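Transcobalamin-1 (Homo sapiens, PDB 4KKI) binds vitamin B12 with femtomolar affinity as a secreted carrier and protects it from the acidic environment of the stomach. Local coordinates at residues V57-K62 against L95-L100; D150-C155 against T298-N303. One frame throughout, in Å; residues are numbered along the deposited sequence.

Interaction 1 (V57-K62 against L95-L100); sequences VVLSLK and LALIIL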
ATOM      1  N   VAL A  57      -9.396  -4.906  -2.623  1.00 33.11           N
ATOM      2  CA  VAL A  57     -10.725  -4.576  -2.133  1.00 32.67           C
ATOM      3  C   VAL A  57     -11.379  -5.777  -1.451  1.00 43.39           C
ATOM      4  O   VAL A  57     -11.872  -5.673  -0.325  1.00 45.56           O
ATOM      5  CB  VAL A  57     -11.618  -4.077  -3.287  1.00 44.21           C
ATOM      6  CG1 VAL A  57     -13.066  -3.973  -2.848  1.00 44.22           C
ATOM      7  CG2 VAL A  57     -11.103  -2.742  -3.811  1.00 41.03           C
ATOM      8  N   VAL A  58     -11.372  -6.917  -2.135  1.00 33.51           N
ATOM      9  CA  VAL A  58     -11.978  -8.135  -1.608  1.00 36.16           C
ATOM     10  C   VAL A  58     -11.225  -8.635  -0.373  1.00 38.82           C
ATOM     11  O   VAL A  58     -11.842  -9.059   0.604  1.00 36.87           O
ATOM     12  CB  VAL A  58     -12.070  -9.242  -2.691  1.00 40.09           C
ATOM     13  CG1 VAL A  58     -12.424 -10.586  -2.071  1.00 35.01           C
ATOM     14  CG2 VAL A  58     -13.091  -8.858  -3.756  1.00 37.27           C
ATOM     15  N   LEU A  59      -9.897  -8.569  -0.416  1.00 35.91           N
ATOM     16  CA  LEU A  59      -9.071  -8.913   0.740  1.00 41.49           C
ATOM     17  C   LEU A  59      -9.477  -8.093   1.960  1.00 39.50           C
ATOM     18  O   LEU A  59      -9.658  -8.630   3.050  1.00 40.32           O
ATOM     19  CB  LEU A  59      -7.589  -8.681   0.434  1.00 37.67           C
ATOM     20  CG  LEU A  59      -6.620  -8.719   1.622  1.00 38.59           C
ATOM     21  CD1 LEU A  59      -6.718 -10.034   2.382  1.00 33.57           C
ATOM     22  CD2 LEU A  59      -5.190  -8.481   1.160  1.00 35.06           C
ATOM     23  N   SER A  60      -9.619  -6.788   1.755  1.00 35.98           N
ATOM     24  CA  SER A  60      -9.995  -5.865   2.815  1.00 36.27           C
ATOM     25  C   SER A  60     -11.345  -6.232   3.426  1.00 34.50           C
ATOM     26  O   SER A  60     -11.500  -6.267   4.647  1.00 37.34           O
ATOM     27  CB  SER A  60     -10.042  -4.440   2.257  1.00 33.93           C
ATOM     28  OG  SER A  60     -10.560  -3.529   3.206  1.00 47.20           O
ATOM     29  N   LEU A  61     -12.318  -6.509   2.565  1.00 39.80           N
ATOM     30  CA  LEU A  61     -13.673  -6.831   2.999  1.00 46.82           C
ATOM     31  C   LEU A  61     -13.763  -8.166   3.735  1.00 45.02           C
ATOM     32  O   LEU A  61     -14.391  -8.259   4.791  1.00 43.55           O
ATOM     33  CB  LEU A  61     -14.623  -6.823   1.799  1.00 47.25           C
ATOM     34  CG  LEU A  61     -14.833  -5.439   1.183  1.00 44.31           C
ATOM     35  CD1 LEU A  61     -15.534  -5.534  -0.160  1.00 41.86           C
ATOM     36  CD2 LEU A  61     -15.620  -4.556   2.139  1.00 35.55           C
ATOM     37  N   LYS A  62     -13.140  -9.198   3.175  1.00 42.37           N
ATOM     38  CA  LYS A  62     -13.187 -10.529   3.776  1.00 52.13           C
ATOM     39  C   LYS A  62     -12.514 -10.526   5.146  1.00 51.72           C
ATOM     40  O   LYS A  62     -12.903 -11.271   6.047  1.00 52.06           O
ATOM     41  CB  LYS A  62     -12.543 -11.567   2.850  1.00 50.43           C
ATOM     42  CG  LYS A  62     -13.265 -11.730   1.517  1.00 58.07           C
ATOM     43  CD  LYS A  62     -13.642 -13.178   1.244  1.00 65.29           C
ATOM     44  CE  LYS A  62     -12.416 -14.051   1.046  1.00 68.22           C
ATOM     45  NZ  LYS A  62     -12.798 -15.464   0.763  1.00 78.05           N
ATOM     46  N   LEU A  95       1.034 -10.980  -6.679  1.00 34.24           N
ATOM     47  CA  LEU A  95       0.709 -12.380  -6.457  1.00 34.69           C
ATOM     48  C   LEU A  95       0.480 -12.644  -4.972  1.00 38.80           C
ATOM     49  O   LEU A  95      -0.390 -13.436  -4.599  1.00 39.75           O
ATOM     50  CB  LEU A  95       1.823 -13.283  -6.993  1.00 38.97           C
ATOM     51  CG  LEU A  95       1.606 -14.783  -6.806  1.00 48.67           C
ATOM     52  CD1 LEU A  95       0.270 -15.196  -7.400  1.00 51.25           C
ATOM     53  CD2 LEU A  95       2.742 -15.581  -7.432  1.00 55.56           C
ATOM     54  N   ALA A  96       1.268 -11.980  -4.130  1.00 39.16           N
ATOM     55  CA  ALA A  96       1.113 -12.091  -2.684  1.00 43.21           C
ATOM     56  C   ALA A  96      -0.291 -11.667  -2.253  1.00 39.65           C
ATOM     57  O   ALA A  96      -0.938 -12.359  -1.471  1.00 39.06           O
ATOM     58  CB  ALA A  96       2.167 -11.259  -1.966  1.00 36.58           C
ATOM     59  N   LEU A  97      -0.757 -10.535  -2.773  1.00 37.44           N
ATOM     60  CA  LEU A  97      -2.100 -10.051  -2.458  1.00 42.52           C
ATOM     61  C   LEU A  97      -3.174 -11.008  -2.960  1.00 42.90           C
ATOM     62  O   LEU A  97      -4.204 -11.188  -2.314  1.00 42.43           O
ATOM     63  CB  LEU A  97      -2.332  -8.656  -3.041  1.00 36.45           C
ATOM     64  CG  LEU A  97      -1.670  -7.488  -2.307  1.00 44.27           C
ATOM     65  CD1 LEU A  97      -1.894  -6.192  -3.066  1.00 42.67           C
ATOM     66  CD2 LEU A  97      -2.198  -7.372  -0.884  1.00 37.40           C
ATOM     67  N   ILE A  98      -2.930 -11.614  -4.118  1.00 49.19           N
ATOM     68  CA  ILE A  98      -3.868 -12.578  -4.681  1.00 42.14           C
ATOM     69  C   ILE A  98      -4.029 -13.760  -3.739  1.00 38.93           C
ATOM     70  O   ILE A  98      -5.146 -14.171  -3.423  1.00 42.49           O
ATOM     71  CB  ILE A  98      -3.414 -13.069  -6.065  1.00 40.74           C
ATOM     72  CG1 ILE A  98      -3.593 -11.955  -7.097  1.00 38.25           C
ATOM     73  CG2 ILE A  98      -4.203 -14.301  -6.490  1.00 34.14           C
ATOM     74  CD1 ILE A  98      -3.138 -12.330  -8.483  1.00 38.45           C
ATOM     75  N   ILE A  99      -2.902 -14.289  -3.275  1.00 40.10           N
ATOM     76  CA  ILE A  99      -2.905 -15.415  -2.355  1.00 45.48           C
ATOM     77  C   ILE A  99      -3.600 -15.045  -1.044  1.00 48.02           C
ATOM     78  O   ILE A  99      -4.396 -15.824  -0.518  1.00 42.46           O
ATOM     79  CB  ILE A  99      -1.471 -15.916  -2.080  1.00 47.96           C
ATOM     80  CG1 ILE A  99      -0.831 -16.410  -3.382  1.00 51.52           C
ATOM     81  CG2 ILE A  99      -1.477 -17.015  -1.025  1.00 46.18           C
ATOM     82  CD1 ILE A  99       0.609 -16.860  -3.244  1.00 45.48           C
ATOM     83  N   LEU A 100      -3.309 -13.852  -0.534  1.00 41.94           N
ATOM     84  CA  LEU A 100      -3.918 -13.388   0.707  1.00 44.55           C
ATOM     85  C   LEU A 100      -5.428 -13.248   0.554  1.00 47.36           C
ATOM     86  O   LEU A 100      -6.187 -13.713   1.401  1.00 52.84           O
ATOM     87  CB  LEU A 100      -3.310 -12.059   1.159  1.00 31.69           C
ATOM     88  CG  LEU A 100      -1.836 -12.075   1.572  1.00 44.15           C
ATOM     89  CD1 LEU A 100      -1.353 -10.660   1.854  1.00 42.21           C
ATOM     90  CD2 LEU A 100      -1.611 -12.976   2.780  1.00 40.00           C
TER
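L59 meets L97 and L100 from a helical turn closed by the 2.9 Å backbone bond from K62 N to V58 O. The contact itself is apolar and rests on the two methyls of L59. CB of L59 points toward the facing helix, and with CG anti to the backbone N (chi1 168°) both methyls come to bear on it. CD1 comes against the backbone of L100, 3.8 Å from L100 O. CD2 touches both leucines of the facing helix, 3.8 Å from CD2 of L97 and 4.0 Å from CB of L100. The side chains of L59 and L97 cross at about a right angle, a methyl of one meeting a methyl of the other. L97 also reaches the bound cyanocobalamin, its side chain about 4 Å from the ligand. Cutting L59 back to an alanine removes both methyls and is likely to open a gap between the two helices, with L97 CD2 and L100 CB lacking their mate. Helix 55-63 is backed by helix 69-85, on which V57, V58 and L61 rest. Helix 92-102 lays L95 and I99 on helix 118-135, and A96 and L100 on helix 144-156, within the alpha6-alpha6 barrel.

Interaction 2 (D150-C155 against T298-N303); sequences DVLALC and TFLDIN
L152 pushes its CD2 methyl against the edge of the F299 ring, near the ring plane and 3.6 Å from CD2 of F299. The same methyl lies 3.7 Å from CB of F299, so it touches both the ring edge and the carbon that bears the ring. The two side chains cross at about a right angle. With CG of L152 anti to the backbone N (chi1 177°), the two methyls are set apart, CD2 to F299 and CD1 to L300: CD1 of L152 meets CD2 of L300 at 3.8 Å. One leucine thus spans two consecutive residues, and the contact is wholly apolar. The backbones stay well apart, the CA atoms of L152 and F299 being 8.4 Å from each other, so side chains alone bridge the segments.

The 299-301 turn of 3-10 helix that presents F299 and L300 is held by T298 and D301. T298 OG1 accepts from L300 N at 3.0 Å, an ST turn. Separately, D301 OD2 accepts from T298 N at 3.0 Å in a fairly straight bond (163°), met from above the carboxylate plane. The backbone bond from D301 N to T298 O, 3.1 Å, closes the turn, and F299 N is bound by Q249 OE1. These bonds probably steady the turn from which the ring and the L300 side chain leave the loop.

F299 is about 6 Å, side chain to side chain, from the cobalamin-binding residues Y145 and Q289. Through F299 and L300 the loop between helix 284-294 and strand 333-341 packs on helix 144-156. Helix 185-203 adjoins both: M190 touches F299, T196 and C197 touch L300, and C197 is disulfide-bonded to C155.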
ATOM      1  N   ASP A 150       5.406 -10.367   0.344  1.00 33.03           N
ATOM      2  CA  ASP A 150       5.855 -11.698  -0.060  1.00 44.05           C
ATOM      3  C   ASP A 150       6.101 -12.603   1.140  1.00 42.37           C
ATOM      4  O   ASP A 150       5.579 -13.716   1.207  1.00 46.68           O
ATOM      5  CB  ASP A 150       7.124 -11.606  -0.905  1.00 41.33           C
ATOM      6  CG  ASP A 150       6.906 -10.865  -2.206  1.00 46.46           C
ATOM      7  OD1 ASP A 150       5.756 -10.843  -2.692  1.00 42.51           O
ATOM      8  OD2 ASP A 150       7.884 -10.299  -2.736  1.00 46.05           O
ATOM      9  N   VAL A 151       6.905 -12.120   2.080  1.00 39.41           N
ATOM     10  CA  VAL A 151       7.215 -12.879   3.284  1.00 34.96           C
ATOM     11  C   VAL A 151       5.948 -13.167   4.084  1.00 43.53           C
ATOM     12  O   VAL A 151       5.760 -14.276   4.582  1.00 44.40           O
ATOM     13  CB  VAL A 151       8.239 -12.139   4.167  1.00 38.55           C
ATOM     14  CG1 VAL A 151       8.477 -12.896   5.466  1.00 42.19           C
ATOM     15  CG2 VAL A 151       9.544 -11.950   3.410  1.00 37.89           C
ATOM     16  N   LEU A 152       5.074 -12.168   4.186  1.00 40.60           N
ATOM     17  CA  LEU A 152       3.825 -12.310   4.928  1.00 38.88           C
ATOM     18  C   LEU A 152       2.964 -13.436   4.364  1.00 43.54           C
ATOM     19  O   LEU A 152       2.492 -14.299   5.105  1.00 43.84           O
ATOM     20  CB  LEU A 152       3.044 -10.992   4.919  1.00 39.96           C
ATOM     21  CG  LEU A 152       1.667 -10.981   5.588  1.00 41.54           C
ATOM     22  CD1 LEU A 152       1.765 -11.397   7.049  1.00 34.68           C
ATOM     23  CD2 LEU A 152       1.020  -9.605   5.463  1.00 40.24           C
ATOM     24  N   ALA A 153       2.777 -13.424   3.048  1.00 44.45           N
ATOM     25  CA  ALA A 153       1.958 -14.427   2.375  1.00 46.25           C
ATOM     26  C   ALA A 153       2.565 -15.826   2.477  1.00 44.52           C
ATOM     27  O   ALA A 153       1.861 -16.792   2.774  1.00 45.61           O
ATOM     28  CB  ALA A 153       1.741 -14.043   0.919  1.00 40.47           C
ATOM     29  N   LEU A 154       3.868 -15.929   2.231  1.00 38.20           N
ATOM     30  CA  LEU A 154       4.573 -17.204   2.331  1.00 42.27           C
ATOM     31  C   LEU A 154       4.528 -17.758   3.751  1.00 47.49           C
ATOM     32  O   LEU A 154       4.419 -18.968   3.955  1.00 47.84           O
ATOM     33  CB  LEU A 154       6.026 -17.055   1.877  1.00 32.89           C
ATOM     34  CG  LEU A 154       6.247 -16.775   0.390  1.00 39.82           C
ATOM     35  CD1 LEU A 154       7.710 -16.460   0.114  1.00 32.57           C
ATOM     36  CD2 LEU A 154       5.781 -17.955  -0.445  1.00 46.32           C
ATOM     37  N   CYS A 155       4.609 -16.861   4.729  1.00 46.04           N
ATOM     38  CA  CYS A 155       4.555 -17.240   6.136  1.00 40.38           C
ATOM     39  C   CYS A 155       3.170 -17.731   6.553  1.00 41.58           C
ATOM     40  O   CYS A 155       3.040 -18.768   7.205  1.00 45.07           O
ATOM     41  CB  CYS A 155       4.977 -16.062   7.016  1.00 39.50           C
ATOM     42  SG  CYS A 155       4.701 -16.321   8.771  1.00 39.96           S
ATOM     43  N   THR A 298      -6.078  -7.091  11.493  1.00 33.03           N
ATOM     44  CA  THR A 298      -4.818  -6.943  10.771  1.00 36.53           C
ATOM     45  C   THR A 298      -4.672  -8.092   9.781  1.00 42.78           C
ATOM     46  O   THR A 298      -5.476  -9.024   9.780  1.00 38.68           O
ATOM     47  CB  THR A 298      -3.597  -6.965  11.713  1.00 35.30           C
ATOM     48  OG1 THR A 298      -3.283  -8.319  12.067  1.00 36.77           O
ATOM     49  CG2 THR A 298      -3.860  -6.152  12.974  1.00 33.22           C
ATOM     50  N   PHE A 299      -3.638  -8.033   8.951  1.00 41.12           N
ATOM     51  CA  PHE A 299      -3.363  -9.111   8.007  1.00 32.44           C
ATOM     52  C   PHE A 299      -3.048 -10.436   8.704  1.00 45.94           C
ATOM     53  O   PHE A 299      -3.115 -11.496   8.086  1.00 44.65           O
ATOM     54  CB  PHE A 299      -2.223  -8.732   7.058  1.00 37.52           C
ATOM     55  CG  PHE A 299      -2.629  -7.783   5.962  1.00 32.95           C
ATOM     56  CD1 PHE A 299      -3.951  -7.406   5.804  1.00 41.79           C
ATOM     57  CD2 PHE A 299      -1.686  -7.278   5.084  1.00 49.94           C
ATOM     58  CE1 PHE A 299      -4.325  -6.537   4.796  1.00 50.54           C
ATOM     59  CE2 PHE A 299      -2.053  -6.411   4.070  1.00 50.48           C
ATOM     60  CZ  PHE A 299      -3.374  -6.041   3.926  1.00 46.58           C
ATOM     61  N   LEU A 300      -2.712 -10.378   9.989  1.00 41.15           N
ATOM     62  CA  LEU A 300      -2.379 -11.588  10.738  1.00 44.22           C
ATOM     63  C   LEU A 300      -3.614 -12.367  11.183  1.00 43.90           C
ATOM     64  O   LEU A 300      -3.501 -13.474  11.709  1.00 45.60           O
ATOM     65  CB  LEU A 300      -1.507 -11.256  11.947  1.00 42.25           C
ATOM     66  CG  LEU A 300      -0.143 -10.646  11.625  1.00 50.81           C
ATOM     67  CD1 LEU A 300       0.660 -10.465  12.897  1.00 51.94           C
ATOM     68  CD2 LEU A 300       0.611 -11.510  10.625  1.00 48.26           C
ATOM     69  N   ASP A 301      -4.792 -11.789  10.968  1.00 44.60           N
ATOM     70  CA  ASP A 301      -6.043 -12.463  11.303  1.00 48.57           C
ATOM     71  C   ASP A 301      -6.475 -13.414  10.192  1.00 50.99           C
ATOM     72  O   ASP A 301      -7.535 -14.034  10.265  1.00 53.41           O
ATOM     73  CB  ASP A 301      -7.142 -11.441  11.589  1.00 47.87           C
ATOM     74  CG  ASP A 301      -6.871 -10.645  12.842  1.00 52.21           C
ATOM     75  OD1 ASP A 301      -6.262 -11.207  13.775  1.00 48.88           O
ATOM     76  OD2 ASP A 301      -7.258  -9.460  12.894  1.00 56.71           O
ATOM     77  N   ILE A 302      -5.643 -13.519   9.161  1.00 49.15           N
ATOM     78  CA  ILE A 302      -5.884 -14.453   8.072  1.00 61.13           C
ATOM     79  C   ILE A 302      -5.625 -15.891   8.521  1.00 67.81           C
ATOM     80  O   ILE A 302      -4.480 -16.296   8.732  1.00 68.66           O
ATOM     81  CB  ILE A 302      -5.010 -14.118   6.849  1.00 59.15           C
ATOM     82  CG1 ILE A 302      -5.430 -12.771   6.258  1.00 55.25           C
ATOM     83  CG2 ILE A 302      -5.115 -15.211   5.801  1.00 70.72           C
ATOM     84  CD1 ILE A 302      -4.557 -12.296   5.116  1.00 52.42           C
ATOM     85  N   ASN A 303      -6.703 -16.650   8.687  1.00 64.98           N
ATOM     86  CA  ASN A 303      -6.606 -18.057   9.053  1.00 71.72           C
ATOM     87  C   ASN A 303      -7.009 -18.916   7.859  1.00 84.68           C
ATOM     88  O   ASN A 303      -8.196 -19.059   7.558  1.00 89.81           O
ATOM     89  CB  ASN A 303      -7.499 -18.353  10.261  1.00 79.00           C
ATOM     90  CG  ASN A 303      -7.176 -19.684  10.925  1.00 90.74           C
ATOM     91  OD1 ASN A 303      -6.599 -20.579  10.307  1.00 92.65           O
ATOM     92  ND2 ASN A 303      -7.553 -19.817  12.192  1.00 94.04           N
TER

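Reading from the N terminus, interaction 1 closes a largely helical loop of 32 residues, bringing helix 92-102 back against helix 55-63. Interaction 2 opens only afterwards and spans 142 residues, returning the loop behind helix 284-294 to helix 144-156. The two are therefore in series, neither nested nor crossed. In space they adjoin, with centres 10 Å apart, and segment 95-100 is the common wall: A96 CB packs on D150 OD1 at 3.7 Å, while L100 CD2 lies 3.8 Å from I302 CD1 and also touches A153. Together they join early, middle and late parts of the helical N-terminal domain beside the cobalamin site.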